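Local coordinates for protein endoglucanase (Clostridium thermocellum, PDB 2C4X) that probably binds beta-glucan chains and xyloglucan through its CBM44 module, joined here to a PKD domain, as the C-terminal part of a presumed cellulase, at residues L138-T143 with M231-Q236. The protein carries 1 engineered substitution. Numbering follows the deposited sequence.
Sequences LKWTVT and MGIQVQ. With EDO (1,2-ethanediol), chain F.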
loop_
_atom_site.group_PDB
_atom_site.type_symbol
_atom_site.label_atom_id
_atom_site.label_comp_id
_atom_site.label_asym_id
_atom_site.label_seq_id
_atom_site.Cartn_x
_atom_site.Cartn_y
_atom_site.Cartn_z
ATOM N N LEU A 138 -7.661 6.833 -11.940
ATOM C CA LEU A 138 -8.243 6.468 -13.234
ATOM C C LEU A 138 -9.667 5.966 -13.069
ATOM O O LEU A 138 -10.012 5.346 -12.052
ATOM C CB LEU A 138 -7.395 5.412 -13.958
ATOM C CG LEU A 138 -5.993 5.818 -14.424
ATOM C CD1 LEU A 138 -5.328 4.693 -15.223
ATOM C CD2 LEU A 138 -6.024 7.123 -15.233
ATOM N N LYS A 139 -10.488 6.256 -14.073
ATOM C CA LYS A 139 -11.849 5.767 -14.141
ATOM C C LYS A 139 -11.960 4.973 -15.432
ATOM O O LYS A 139 -11.822 5.524 -16.526
ATOM C CB LYS A 139 -12.836 6.936 -14.119
ATOM C CG LYS A 139 -14.296 6.552 -14.234
ATOM C CD LYS A 139 -15.166 7.802 -14.307
ATOM C CE LYS A 139 -16.592 7.458 -14.671
ATOM N NZ LYS A 139 -17.495 8.650 -14.615
ATOM N N TRP A 140 -12.193 3.676 -15.288
ATOM C CA TRP A 140 -12.143 2.741 -16.405
ATOM C C TRP A 140 -13.527 2.151 -16.620
ATOM O O TRP A 140 -14.014 1.371 -15.800
ATOM C CB TRP A 140 -11.098 1.657 -16.106
ATOM C CG TRP A 140 -10.945 0.523 -17.116
ATOM C CD1 TRP A 140 -11.135 0.576 -18.474
ATOM C CD2 TRP A 140 -10.518 -0.818 -16.822
ATOM N NE1 TRP A 140 -10.871 -0.662 -19.036
ATOM C CE2 TRP A 140 -10.492 -1.532 -18.046
ATOM C CE3 TRP A 140 -10.159 -1.485 -15.639
ATOM C CZ2 TRP A 140 -10.123 -2.891 -18.118
ATOM C CZ3 TRP A 140 -9.788 -2.838 -15.710
ATOM C CH2 TRP A 140 -9.772 -3.523 -16.943
ATOM N N THR A 141 -14.165 2.547 -17.715
ATOM C CA THR A 141 -15.524 2.098 -18.014
ATOM C C THR A 141 -15.511 1.065 -19.134
ATOM O O THR A 141 -15.035 1.337 -20.234
ATOM C CB THR A 141 -16.460 3.284 -18.371
ATOM O OG1 THR A 141 -16.387 4.282 -17.342
ATOM C CG2 THR A 141 -17.911 2.818 -18.517
ATOM N N VAL A 142 -16.035 -0.119 -18.828
ATOM C CA VAL A 142 -16.055 -1.242 -19.762
ATOM C C VAL A 142 -17.482 -1.577 -20.183
ATOM O O VAL A 142 -18.374 -1.726 -19.341
ATOM C CB VAL A 142 -15.392 -2.506 -19.148
ATOM C CG1 VAL A 142 -15.425 -3.686 -20.141
ATOM C CG2 VAL A 142 -13.966 -2.208 -18.698
ATOM N N THR A 143 -17.680 -1.685 -21.494
ATOM C CA THR A 143 -18.933 -2.156 -22.066
ATOM C C THR A 143 -18.665 -3.519 -22.701
ATOM O O THR A 143 -17.996 -3.613 -23.739
ATOM C CB THR A 143 -19.479 -1.163 -23.111
ATOM O OG1 THR A 143 -19.468 0.157 -22.554
ATOM C CG2 THR A 143 -20.908 -1.526 -23.530
HETATM N N MSE A 231 2.412 -3.928 -18.245
HETATM C CA MSE A 231 1.745 -4.031 -16.951
HETATM C C MSE A 231 0.295 -3.570 -17.099
HETATM O O MSE A 231 0.010 -2.625 -17.829
HETATM C CB MSE A 231 2.481 -3.176 -15.920
HETATM C CG MSE A 231 1.934 -3.221 -14.495
HETATM SE SE MSE A 231 2.920 -1.971 -13.289
HETATM C CE MSE A 231 2.117 -0.325 -13.853
ATOM N N GLY A 232 -0.629 -4.230 -16.420
ATOM C CA GLY A 232 -2.000 -3.744 -16.454
ATOM C C GLY A 232 -2.965 -4.477 -15.555
ATOM O O GLY A 232 -2.568 -5.208 -14.654
ATOM N N ILE A 233 -4.246 -4.243 -15.799
ATOM C CA ILE A 233 -5.300 -4.982 -15.149
ATOM C C ILE A 233 -6.186 -5.576 -16.234
ATOM O O ILE A 233 -6.575 -4.884 -17.185
ATOM C CB ILE A 233 -6.115 -4.092 -14.176
ATOM C CG1 ILE A 233 -5.192 -3.501 -13.107
ATOM C CG2 ILE A 233 -7.248 -4.899 -13.525
ATOM C CD1 ILE A 233 -5.719 -2.242 -12.498
ATOM N N GLN A 234 -6.469 -6.866 -16.094
ATOM C CA GLN A 234 -7.352 -7.574 -17.006
ATOM C C GLN A 234 -8.644 -7.961 -16.282
ATOM O O GLN A 234 -8.613 -8.416 -15.133
ATOM C CB GLN A 234 -6.671 -8.824 -17.558
ATOM C CG GLN A 234 -7.439 -9.498 -18.680
ATOM C CD GLN A 234 -6.763 -10.751 -19.198
ATOM O OE1 GLN A 234 -6.783 -11.792 -18.549
ATOM N NE2 GLN A 234 -6.185 -10.660 -20.391
ATOM N N VAL A 235 -9.768 -7.777 -16.970
ATOM C CA VAL A 235 -11.069 -8.240 -16.490
ATOM C C VAL A 235 -11.643 -9.277 -17.459
ATOM O O VAL A 235 -11.598 -9.085 -18.670
ATOM C CB VAL A 235 -12.062 -7.062 -16.317
ATOM C CG1 VAL A 235 -13.425 -7.563 -15.947
ATOM C CG2 VAL A 235 -11.586 -6.148 -15.233
ATOM N N GLN A 236 -12.157 -10.381 -16.916
ATOM C CA GLN A 236 -12.887 -11.360 -17.714
ATOM C C GLN A 236 -14.380 -11.082 -17.583
ATOM O O GLN A 236 -14.923 -11.063 -16.476
ATOM C CB GLN A 236 -12.558 -12.798 -17.282
ATOM C CG GLN A 236 -13.175 -13.884 -18.173
ATOM C CD GLN A 236 -13.303 -15.239 -17.483
ATOM O OE1 GLN A 236 -12.520 -15.582 -16.595
ATOM N NE2 GLN A 236 -14.295 -16.019 -17.899
HETATM C C1 EDO F . -3.876 -9.132 -23.015
HETATM O O1 EDO F . -3.189 -7.901 -22.774
HETATM C C2 EDO F . -3.066 -10.292 -22.455
HETATM O O2 EDO F . -3.907 -11.448 -22.350
#
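One indole makes the whole contact: Trp140 reaches across to the facing strand and touches both Ile233 and Val235, and also the carbonyl O of Ile233. The far corner of its six-membered ring leads. CH2 lies 3.5 Å from the carbonyl O of Ile233, a van der Waals contact, not a hydrogen bond. The same CH2 is 3.6 Å from CG2 of Val235, which meets the ring obliquely. CZ3 packs against CG2 of Ile233 at 3.9 Å. With CG anti to the backbone N (chi1 176°), the indole extends from its strand into the interior. The CA atoms of Trp140 and Ile233 are 10.4 Å apart, and the indole fills much of this gap, met from the other side by the side chains of Ile233 and Val235. The two strands belong to opposite five-stranded antiparallel sheets of the CBM44 beta-sandwich, and all three touching residues are buried in the core between the two sheets. Within strand 137-145, CG2 of Val142 covers one ring face near its rim, 3.4 Å above the plane. Leu152 of strand 148-155 also touches Trp140. Gln234 points away from this interior. Its OE1 is hydrogen-bonded to NE2 of Gln182, on the neighbouring strand 178-187, and its NE2 makes a weak 3.1 Å hydrogen bond to O2 of an ethanediol, probably from the crystallisation liquor.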